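LPXTG cell wall surface protein (Streptococcus gordonii, PDB 4IGB) probably mediates adhesion at the surface of an oral streptococcus as a wall-anchored protein, represented here by its N-terminal N1 and N2 domains. Local coordinates at residues L192-T197 and A281-Y286; K30-I35 and E146-E151; Y57-G62 and I165-F170. All blocks are in the same frame, centred on the assembly; numbering follows the deposited sequence.

Contact 1 (L192-T197 and A281-Y286). With SO4 (sulfate ion), chain J.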
loop_
_atom_site.group_PDB
_atom_site.type_symbol
_atom_site.label_atom_id
_atom_site.label_comp_id
_atom_site.label_asym_id
_atom_site.label_seq_id
_atom_site.Cartn_x
_atom_site.Cartn_y
_atom_site.Cartn_z
ATOM N N LEU B 192 2.997 1.589 -0.803
ATOM C CA LEU B 192 1.777 0.820 -0.937
ATOM C C LEU B 192 1.792 -0.368 0.001
ATOM O O LEU B 192 2.758 -1.103 0.050
ATOM C CB LEU B 192 1.622 0.308 -2.365
ATOM C CG LEU B 192 0.418 -0.602 -2.540
ATOM C CD1 LEU B 192 -0.883 0.164 -2.268
ATOM C CD2 LEU B 192 0.418 -1.222 -3.947
ATOM N N VAL B 193 0.698 -0.569 0.719
ATOM C CA VAL B 193 0.540 -1.767 1.529
ATOM C C VAL B 193 -0.597 -2.636 1.011
ATOM O O VAL B 193 -1.657 -2.137 0.611
ATOM C CB VAL B 193 0.311 -1.426 3.016
ATOM C CG1 VAL B 193 -0.108 -2.667 3.810
ATOM C CG2 VAL B 193 1.559 -0.791 3.595
ATOM N N MET B 194 -0.356 -3.939 0.987
ATOM C CA MET B 194 -1.401 -4.896 0.670
ATOM C C MET B 194 -1.549 -5.892 1.813
ATOM O O MET B 194 -0.576 -6.211 2.501
ATOM C CB MET B 194 -1.106 -5.615 -0.635
ATOM C CG MET B 194 -1.302 -4.724 -1.879
ATOM S SD MET B 194 -1.341 -5.653 -3.432
ATOM C CE MET B 194 -2.973 -6.395 -3.337
ATOM N N LYS B 195 -2.764 -6.376 2.020
ATOM C CA LYS B 195 -3.010 -7.324 3.100
ATOM C C LYS B 195 -3.915 -8.464 2.632
ATOM O O LYS B 195 -5.116 -8.447 2.871
ATOM C CB LYS B 195 -3.619 -6.603 4.302
ATOM C CG LYS B 195 -3.894 -7.519 5.502
ATOM C CD LYS B 195 -4.479 -6.740 6.670
ATOM C CE LYS B 195 -5.829 -6.152 6.340
ATOM N NZ LYS B 195 -6.804 -7.205 6.017
ATOM N N PRO B 196 -3.339 -9.459 1.952
ATOM C CA PRO B 196 -4.159 -10.587 1.499
ATOM C C PRO B 196 -4.712 -11.307 2.724
ATOM O O PRO B 196 -3.980 -11.450 3.703
ATOM C CB PRO B 196 -3.152 -11.514 0.813
ATOM C CG PRO B 196 -1.879 -10.754 0.707
ATOM C CD PRO B 196 -1.900 -9.690 1.752
ATOM N N THR B 197 -5.959 -11.755 2.674
ATOM C CA THR B 197 -6.527 -12.530 3.775
ATOM C C THR B 197 -7.255 -13.757 3.255
ATOM O O THR B 197 -7.604 -13.840 2.079
ATOM C CB THR B 197 -7.531 -11.701 4.594
ATOM O OG1 THR B 197 -8.631 -11.344 3.756
ATOM C CG2 THR B 197 -6.878 -10.442 5.132
ATOM N N ALA B 281 -10.568 -14.128 -3.828
ATOM C CA ALA B 281 -10.095 -13.410 -2.659
ATOM C C ALA B 281 -10.396 -11.927 -2.806
ATOM O O ALA B 281 -10.578 -11.417 -3.916
ATOM C CB ALA B 281 -8.591 -13.633 -2.458
ATOM N N VAL B 282 -10.428 -11.237 -1.677
ATOM C CA VAL B 282 -10.861 -9.854 -1.642
ATOM C C VAL B 282 -9.685 -9.005 -1.192
ATOM O O VAL B 282 -8.964 -9.375 -0.259
ATOM C CB VAL B 282 -12.060 -9.674 -0.672
ATOM C CG1 VAL B 282 -12.500 -8.228 -0.618
ATOM C CG2 VAL B 282 -13.218 -10.555 -1.096
ATOM N N PHE B 283 -9.497 -7.870 -1.852
ATOM C CA PHE B 283 -8.351 -7.018 -1.583
ATOM C C PHE B 283 -8.738 -5.561 -1.445
ATOM O O PHE B 283 -9.599 -5.062 -2.172
ATOM C CB PHE B 283 -7.342 -7.107 -2.726
ATOM C CG PHE B 283 -6.903 -8.500 -3.041
ATOM C CD1 PHE B 283 -5.799 -9.049 -2.413
ATOM C CD2 PHE B 283 -7.587 -9.254 -3.979
ATOM C CE1 PHE B 283 -5.386 -10.344 -2.705
ATOM C CE2 PHE B 283 -7.188 -10.538 -4.286
ATOM C CZ PHE B 283 -6.080 -11.090 -3.649
ATOM N N GLY B 284 -8.058 -4.873 -0.539
ATOM C CA GLY B 284 -8.077 -3.421 -0.515
ATOM C C GLY B 284 -6.680 -2.906 -0.776
ATOM O O GLY B 284 -5.750 -3.692 -0.920
ATOM N N LEU B 285 -6.511 -1.593 -0.845
ATOM C CA LEU B 285 -5.173 -1.036 -0.913
ATOM C C LEU B 285 -4.994 -0.109 0.272
ATOM O O LEU B 285 -5.919 0.590 0.662
ATOM C CB LEU B 285 -4.929 -0.292 -2.224
ATOM C CG LEU B 285 -5.128 -1.077 -3.519
ATOM C CD1 LEU B 285 -4.921 -0.136 -4.706
ATOM C CD2 LEU B 285 -4.158 -2.237 -3.592
ATOM N N TYR B 286 -3.798 -0.108 0.848
ATOM C CA TYR B 286 -3.594 0.595 2.104
ATOM C C TYR B 286 -2.305 1.411 2.100
ATOM O O TYR B 286 -1.437 1.240 1.232
ATOM C CB TYR B 286 -3.498 -0.401 3.253
ATOM C CG TYR B 286 -4.592 -1.444 3.336
ATOM C CD1 TYR B 286 -5.620 -1.328 4.269
ATOM C CD2 TYR B 286 -4.579 -2.567 2.514
ATOM C CE1 TYR B 286 -6.620 -2.288 4.361
ATOM C CE2 TYR B 286 -5.577 -3.542 2.610
ATOM C CZ TYR B 286 -6.594 -3.387 3.530
ATOM O OH TYR B 286 -7.576 -4.350 3.621
HETATM S S SO4 J . -9.701 -4.298 6.554
HETATM O O1 SO4 J . -9.467 -5.452 7.419
HETATM O O2 SO4 J . -9.341 -4.638 5.188
HETATM O O3 SO4 J . -8.888 -3.180 7.028
HETATM O O4 SO4 J . -11.121 -3.942 6.574
HETATM O O HOH W 1 -4.803 -6.161 0.155
HETATM O O HOH W 2 -7.349 -6.408 1.873
HETATM O O HOH W 3 -7.217 -11.353 -0.046
HETATM O O HOH W 4 -10.121 -12.716 0.752
HETATM O O HOH W 5 -8.915 -8.926 2.448
#

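Contact 2 (K30-I35 and E146-E151). With SO4 (sulfate ion), chain J.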
loop_
_atom_site.group_PDB
_atom_site.type_symbol
_atom_site.label_atom_id
_atom_site.label_comp_id
_atom_site.label_asym_id
_atom_site.label_seq_id
_atom_site.Cartn_x
_atom_site.Cartn_y
_atom_site.Cartn_z
ATOM N N LYS B 30 -7.140 2.323 4.848
ATOM C CA LYS B 30 -7.654 1.607 3.693
ATOM C C LYS B 30 -8.231 2.620 2.713
ATOM O O LYS B 30 -9.126 3.394 3.062
ATOM C CB LYS B 30 -8.727 0.607 4.110
ATOM C CG LYS B 30 -9.212 -0.319 2.995
ATOM C CD LYS B 30 -10.201 -1.357 3.552
ATOM C CE LYS B 30 -10.306 -2.572 2.633
ATOM N NZ LYS B 30 -11.419 -3.471 3.047
ATOM N N PHE B 31 -7.723 2.625 1.487
ATOM C CA PHE B 31 -8.187 3.608 0.522
ATOM C C PHE B 31 -9.615 3.321 0.055
ATOM O O PHE B 31 -10.102 2.192 0.143
ATOM C CB PHE B 31 -7.240 3.663 -0.678
ATOM C CG PHE B 31 -5.915 4.307 -0.377
ATOM C CD1 PHE B 31 -5.855 5.610 0.092
ATOM C CD2 PHE B 31 -4.732 3.608 -0.564
ATOM C CE1 PHE B 31 -4.633 6.208 0.372
ATOM C CE2 PHE B 31 -3.517 4.196 -0.313
ATOM C CZ PHE B 31 -3.464 5.504 0.164
ATOM N N ASN B 32 -10.268 4.347 -0.470
ATOM C CA ASN B 32 -11.605 4.206 -1.029
ATOM C C ASN B 32 -11.575 3.748 -2.482
ATOM O O ASN B 32 -11.250 4.521 -3.387
ATOM C CB ASN B 32 -12.365 5.530 -0.913
ATOM C CG ASN B 32 -12.574 5.943 0.520
ATOM O OD1 ASN B 32 -12.972 5.125 1.342
ATOM N ND2 ASN B 32 -12.292 7.212 0.840
ATOM N N LEU B 33 -11.914 2.486 -2.702
ATOM C CA LEU B 33 -12.005 1.959 -4.052
ATOM C C LEU B 33 -13.371 1.338 -4.180
ATOM O O LEU B 33 -13.706 0.414 -3.434
ATOM C CB LEU B 33 -10.931 0.899 -4.308
ATOM C CG LEU B 33 -9.501 1.357 -4.569
ATOM C CD1 LEU B 33 -8.983 2.147 -3.398
ATOM C CD2 LEU B 33 -8.622 0.139 -4.815
ATOM N N ASN B 34 -14.175 1.843 -5.107
ATOM C CA ASN B 34 -15.534 1.353 -5.217
ATOM C C ASN B 34 -16.065 1.513 -6.627
ATOM O O ASN B 34 -15.376 2.081 -7.491
ATOM C CB ASN B 34 -16.431 2.060 -4.204
ATOM C CG ASN B 34 -16.351 3.564 -4.316
ATOM O OD1 ASN B 34 -16.803 4.142 -5.309
ATOM N ND2 ASN B 34 -15.779 4.215 -3.296
ATOM N N ILE B 35 -17.274 1.006 -6.862
ATOM C CA ILE B 35 -17.868 1.060 -8.203
ATOM C C ILE B 35 -18.164 2.484 -8.652
ATOM O O ILE B 35 -18.463 2.713 -9.819
ATOM C CB ILE B 35 -19.183 0.252 -8.318
ATOM C CG1 ILE B 35 -20.246 0.842 -7.400
ATOM C CG2 ILE B 35 -18.963 -1.231 -8.005
ATOM C CD1 ILE B 35 -21.642 0.346 -7.725
ATOM N N GLU B 146 -16.161 -6.889 1.976
ATOM C CA GLU B 146 -15.532 -5.839 2.766
ATOM C C GLU B 146 -15.849 -4.507 2.114
ATOM O O GLU B 146 -16.205 -4.454 0.934
ATOM C CB GLU B 146 -14.005 -5.951 2.749
ATOM C CG GLU B 146 -13.407 -7.303 3.023
ATOM C CD GLU B 146 -11.888 -7.285 2.864
ATOM O OE1 GLU B 146 -11.314 -6.191 2.637
ATOM O OE2 GLU B 146 -11.270 -8.364 2.958
ATOM N N SER B 147 -15.679 -3.439 2.884
ATOM C CA SER B 147 -15.735 -2.086 2.359
ATOM C C SER B 147 -14.541 -1.827 1.435
ATOM O O SER B 147 -13.455 -2.367 1.636
ATOM C CB SER B 147 -15.706 -1.076 3.512
ATOM O OG SER B 147 -16.905 -1.121 4.269
ATOM N N ASN B 148 -14.751 -1.008 0.415
ATOM C CA ASN B 148 -13.634 -0.465 -0.345
ATOM C C ASN B 148 -12.693 -1.526 -0.904
ATOM O O ASN B 148 -11.480 -1.413 -0.798
ATOM C CB ASN B 148 -12.855 0.507 0.542
ATOM C CG ASN B 148 -13.606 1.792 0.768
ATOM O OD1 ASN B 148 -14.079 2.412 -0.180
ATOM N ND2 ASN B 148 -13.748 2.189 2.023
ATOM N N ALA B 149 -13.249 -2.561 -1.504
ATOM C CA ALA B 149 -12.424 -3.669 -1.920
ATOM C C ALA B 149 -12.754 -4.129 -3.329
ATOM O O ALA B 149 -13.822 -3.827 -3.871
ATOM C CB ALA B 149 -12.567 -4.835 -0.930
ATOM N N PHE B 150 -11.819 -4.855 -3.915
ATOM C CA PHE B 150 -12.079 -5.574 -5.150
ATOM C C PHE B 150 -11.828 -7.065 -4.955
ATOM O O PHE B 150 -11.137 -7.479 -4.014
ATOM C CB PHE B 150 -11.265 -5.005 -6.316
ATOM C CG PHE B 150 -9.780 -4.961 -6.076
ATOM C CD1 PHE B 150 -8.988 -6.066 -6.344
ATOM C CD2 PHE B 150 -9.173 -3.800 -5.610
ATOM C CE1 PHE B 150 -7.613 -6.028 -6.147
ATOM C CE2 PHE B 150 -7.798 -3.751 -5.396
ATOM C CZ PHE B 150 -7.013 -4.866 -5.681
ATOM N N GLU B 151 -12.391 -7.866 -5.849
ATOM C CA GLU B 151 -12.307 -9.312 -5.744
ATOM C C GLU B 151 -11.702 -9.913 -6.997
ATOM O O GLU B 151 -12.123 -9.584 -8.091
ATOM C CB GLU B 151 -13.716 -9.866 -5.548
ATOM C CG GLU B 151 -13.834 -11.379 -5.523
ATOM C CD GLU B 151 -15.190 -11.819 -4.992
ATOM O OE1 GLU B 151 -15.937 -10.937 -4.507
ATOM O OE2 GLU B 151 -15.511 -13.032 -5.066
HETATM S S SO4 J . -9.701 -4.298 6.554
HETATM O O1 SO4 J . -9.467 -5.452 7.419
HETATM O O2 SO4 J . -9.341 -4.638 5.188
HETATM O O3 SO4 J . -8.888 -3.180 7.028
HETATM O O4 SO4 J . -11.121 -3.942 6.574
HETATM O O HOH W 6 -9.053 -0.328 -0.490
HETATM O O HOH W 7 -15.494 -1.703 -3.349
HETATM O O HOH W 8 -16.146 3.699 -0.687
#

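Contact 3 (Y57-G62 and I165-F170)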
loop_
_atom_site.group_PDB
_atom_site.type_symbol
_atom_site.label_atom_id
_atom_site.label_comp_id
_atom_site.label_asym_id
_atom_site.label_seq_id
_atom_site.Cartn_x
_atom_site.Cartn_y
_atom_site.Cartn_z
ATOM N N TYR B 57 -24.414 -15.636 -5.768
ATOM C CA TYR B 57 -23.077 -16.190 -5.606
ATOM C C TYR B 57 -22.900 -17.539 -6.296
ATOM O O TYR B 57 -23.562 -18.517 -5.955
ATOM C CB TYR B 57 -22.712 -16.311 -4.126
ATOM C CG TYR B 57 -21.319 -16.850 -3.895
ATOM C CD1 TYR B 57 -20.219 -16.005 -3.889
ATOM C CD2 TYR B 57 -21.103 -18.207 -3.693
ATOM C CE1 TYR B 57 -18.945 -16.493 -3.683
ATOM C CE2 TYR B 57 -19.832 -18.703 -3.485
ATOM C CZ TYR B 57 -18.756 -17.842 -3.482
ATOM O OH TYR B 57 -17.488 -18.332 -3.275
ATOM N N GLU B 58 -21.993 -17.576 -7.267
ATOM C CA GLU B 58 -21.610 -18.824 -7.941
ATOM C C GLU B 58 -22.633 -19.415 -8.931
ATOM O O GLU B 58 -22.268 -19.807 -10.049
ATOM C CB GLU B 58 -21.177 -19.899 -6.930
ATOM C CG GLU B 58 -20.759 -21.201 -7.609
ATOM C CD GLU B 58 -20.011 -22.141 -6.691
ATOM O OE1 GLU B 58 -20.162 -22.023 -5.458
ATOM O OE2 GLU B 58 -19.261 -22.991 -7.214
ATOM N N TYR B 59 -23.894 -19.492 -8.513
ATOM C CA TYR B 59 -24.968 -20.040 -9.343
ATOM C C TYR B 59 -26.200 -19.152 -9.263
ATOM O O TYR B 59 -26.488 -18.589 -8.215
ATOM C CB TYR B 59 -25.362 -21.446 -8.875
ATOM C CG TYR B 59 -24.260 -22.473 -8.950
ATOM C CD1 TYR B 59 -23.835 -22.974 -10.172
ATOM C CD2 TYR B 59 -23.658 -22.959 -7.793
ATOM C CE1 TYR B 59 -22.830 -23.921 -10.249
ATOM C CE2 TYR B 59 -22.647 -23.907 -7.859
ATOM C CZ TYR B 59 -22.239 -24.385 -9.093
ATOM O OH TYR B 59 -21.238 -25.325 -9.168
ATOM N N LEU B 60 -26.932 -19.048 -10.365
ATOM C CA LEU B 60 -28.177 -18.288 -10.375
ATOM C C LEU B 60 -29.114 -18.738 -9.255
ATOM O O LEU B 60 -29.731 -17.911 -8.578
ATOM C CB LEU B 60 -28.869 -18.430 -11.723
ATOM C CG LEU B 60 -30.141 -17.609 -11.887
ATOM C CD1 LEU B 60 -29.912 -16.164 -11.437
ATOM C CD2 LEU B 60 -30.609 -17.668 -13.334
ATOM N N SER B 61 -29.214 -20.049 -9.055
ATOM C CA SER B 61 -30.062 -20.582 -7.991
ATOM C C SER B 61 -29.509 -20.205 -6.616
ATOM O O SER B 61 -30.197 -20.318 -5.607
ATOM C CB SER B 61 -30.204 -22.103 -8.110
ATOM O OG SER B 61 -28.974 -22.756 -7.842
ATOM N N GLY B 62 -28.264 -19.753 -6.584
ATOM C CA GLY B 62 -27.609 -19.399 -5.339
ATOM C C GLY B 62 -28.277 -18.237 -4.627
ATOM O O GLY B 62 -29.136 -17.556 -5.192
ATOM N N ILE B 165 -21.646 -17.475 -17.386
ATOM C CA ILE B 165 -20.299 -17.663 -16.853
ATOM C C ILE B 165 -20.040 -19.119 -16.490
ATOM O O ILE B 165 -20.819 -19.733 -15.766
ATOM C CB ILE B 165 -20.046 -16.788 -15.619
ATOM C CG1 ILE B 165 -20.579 -15.368 -15.847
ATOM C CG2 ILE B 165 -18.555 -16.753 -15.294
ATOM C CD1 ILE B 165 -20.585 -14.512 -14.601
ATOM N N MET B 166 -18.938 -19.669 -16.988
ATOM C CA MET B 166 -18.586 -21.064 -16.734
ATOM C C MET B 166 -18.194 -21.324 -15.288
ATOM O O MET B 166 -17.445 -20.545 -14.694
ATOM C CB MET B 166 -17.421 -21.487 -17.627
ATOM C CG MET B 166 -17.732 -21.469 -19.088
ATOM S SD MET B 166 -16.319 -22.068 -20.038
ATOM C CE MET B 166 -17.031 -21.951 -21.678
ATOM N N ASN B 167 -18.695 -22.426 -14.734
ATOM C CA ASN B 167 -18.283 -22.881 -13.413
ATOM C C ASN B 167 -17.264 -24.006 -13.500
ATOM O O ASN B 167 -17.489 -25.012 -14.172
ATOM C CB ASN B 167 -19.486 -23.366 -12.601
ATOM C CG ASN B 167 -20.447 -22.253 -12.272
ATOM O OD1 ASN B 167 -21.375 -21.972 -13.039
ATOM N ND2 ASN B 167 -20.241 -21.614 -11.120
ATOM N N LYS B 168 -16.146 -23.834 -12.813
ATOM C CA LYS B 168 -15.185 -24.914 -12.670
ATOM C C LYS B 168 -14.705 -25.419 -14.011
ATOM O O LYS B 168 -14.511 -26.623 -14.187
ATOM C CB LYS B 168 -15.804 -26.073 -11.882
ATOM C CG LYS B 168 -16.249 -25.696 -10.486
ATOM C CD LYS B 168 -17.098 -26.807 -9.869
ATOM C CE LYS B 168 -17.610 -26.415 -8.500
ATOM N NZ LYS B 168 -18.549 -27.444 -7.979
ATOM N N ALA B 169 -14.511 -24.503 -14.954
ATOM C CA ALA B 169 -13.982 -24.850 -16.274
ATOM C C ALA B 169 -12.486 -24.536 -16.414
ATOM O O ALA B 169 -11.729 -25.295 -17.032
ATOM C CB ALA B 169 -14.768 -24.138 -17.355
ATOM N N PHE B 170 -12.064 -23.405 -15.856
ATOM C CA PHE B 170 -10.650 -23.032 -15.851
ATOM C C PHE B 170 -10.304 -22.506 -14.470
ATOM O O PHE B 170 -11.121 -21.822 -13.851
ATOM C CB PHE B 170 -10.354 -21.886 -16.838
ATOM C CG PHE B 170 -10.688 -22.181 -18.279
ATOM C CD1 PHE B 170 -9.694 -22.528 -19.175
ATOM C CD2 PHE B 170 -11.978 -22.053 -18.744
ATOM C CE1 PHE B 170 -9.984 -22.778 -20.491
ATOM C CE2 PHE B 170 -12.276 -22.300 -20.058
ATOM C CZ PHE B 170 -11.278 -22.669 -20.937
HETATM O O HOH W 9 -23.146 -19.849 -12.615
HETATM O O HOH W 10 -17.998 -22.358 -9.823
#

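Contact 1 (L192-T197 and A281-Y286)
Val193 and Tyr286 meet through a reciprocal pair of backbone bonds, the only beta bridge between these segments. Val193 N donates to Tyr286 O at 2.8 Å, the donor standing 42° out of the carbonyl plane, and Tyr286 N returns the bond to Val193 O at 3.0 Å. Past this antiparallel hydrogen-bonded pair the chains diverge, and water takes over. One molecule accepts from Lys195 N and donates to Gly284 O; a second takes the proton of Gly284 N and donates to Lys195 O and Tyr286 OH; two more link the backbones of Thr197 and Val282. This is an isolated antiparallel beta bridge in the N1 domain, joining two sheets. Residues 193-194 form an edge strand of the mixed sheet, beside strand 261-264, while 280-287 belongs to the six-stranded antiparallel sheet.

Apolar contacts line the side of the bridge that carries Leu192, Met194, Phe283 and Leu285. Met194 is bent at chi3 (75°), which carries CE to 4.0 Å from Phe283 CD1, and its CG lies 4.2 Å from Leu285 CD2, the two chains side by side. Met194 also reaches Met269 and Phe271 of strand 268-274, in the eight-stranded sheet.

Tyr286 and Lys195 occupy the other side. The ring turns its edge to Val193 O, 3.5 Å from CD2. Lys195 crosses the ring obliquely, a bend at chi3 (64°) leaving CE 3.7 Å from Tyr286 OH; its NZ bonds to Asn255 and only weakly to a sulfate, probably from the crystallisation liquor, that also lies beside Tyr286.

Contact 2 (K30-I35 and E146-E151)
Lys30 reaches the turn at Glu146 and Ser147 with a fully extended side chain, and its NZ donates twice across the contact. One bond goes to Ser147 O at 2.7 Å, with NZ in the carbonyl plane. The other, at 2.8 Å, is a salt bridge to Glu146 OE1, which is approached on its anti side. A sulfate, probably from the crystallisation liquor, adds a weak third bond to NZ.

Asn148 packs against Phe31, Asn32 and Leu33, its CB 3.3 Å from Phe31 O. Its backbone adopts a left-handed conformation (phi 55°), and its own N-H is taken by Glu143. Its OD1 receives a weak, bent bond from Leu33 N at 3.3 Å and one from a water at a short 2.5 Å; that water also takes a weak bond from Asn34 ND2, while Asn36 N holds Asn34 OD1. Two further waters sit between carbonyls, one between Phe31 O and Asn148 O, the other between Leu33 O and Ala149 O. Leu33 O additionally receives a CA-H...O contact from Asn148 CA at 3.2 Å. The apolar share is small: Leu33 CD2 lies 4.0 Å from Phe150 CE2, at the edge of that ring.

Phe31 and Leu33 also pack on strand 84-100 of the eight-stranded sheet, whereas Phe150 is bonded to strand 280-287 of the six-stranded one. Residues 30-35 are thus a connection crossing from one sheet to the other, as in a beta-sandwich.

Contact 3 (Y57-G62 and I165-F170)
Glu58 O is gripped by two donors. Asn167 ND2 delivers one bond at 2.9 Å, nearly straight at the hydrogen (165°) and close to the plane of the amide, though the donor is tilted 33° from the plane of the carbonyl. The second comes from a water at 2.7 Å, which also lies 2.8 Å from Asn167 OD1 and so joins the same two groups by a longer path. The other proton of ND2 is used as well: a different water accepts it at 2.7 Å and donates to Glu58 OE2. Both ends of the Asn167 amide are therefore engaged, which should fix its rotation.

Around the carbonyl, the chain turns tightly. Tyr59 N bonds to Tyr57 O across Glu58, whose positive phi (74°) makes this a classic gamma turn, and a type I beta turn from Tyr59 to Gly62 follows at once. Asn167 lies in the connection leading to strand 170-182, and its own backbone N and O are held by Glu127 and Gln123 of helix 122-129. The contact thus joins two irregular loops at one end of the N1 domain, with the helix behind one of them as a second shell.

Side-chain packing adds a smaller share. Tyr59 brings CE1 to 3.5 Å from Asn167 CG, approaching obliquely, while CG of its neighbour Glu58 sits over one face of the ring toward the rim. Lys168 extends past both residues. Its NZ lies 3.6 Å from Tyr59 OH and 4.6 Å from Glu58 OE2, a separation beyond a salt bridge, so any attraction between these charges is probably modest.

From the N terminus, residues 30-35 open contact 2 and 57-62 open contact 3. Residues 146-151 then close contact 2 over 110 intervening residues, and 165-170 close contact 3, so these two loops cross. Contact 1 opens afterwards, at 192-197, and closes at 281-286, in series with both. Strand 280-287 lies between strands 29-30 and 149-153, so contacts 1 and 2 are direct neighbours: Phe283 N and Phe150 O are 2.7 Å apart, and Leu285 O and Phe31 N 2.8 Å. Contacts 1 and 2 join the six-stranded sheet to its neighbours, whereas contact 3 joins two loops at one end of N1, its centre about 25 Å from that of contact 1.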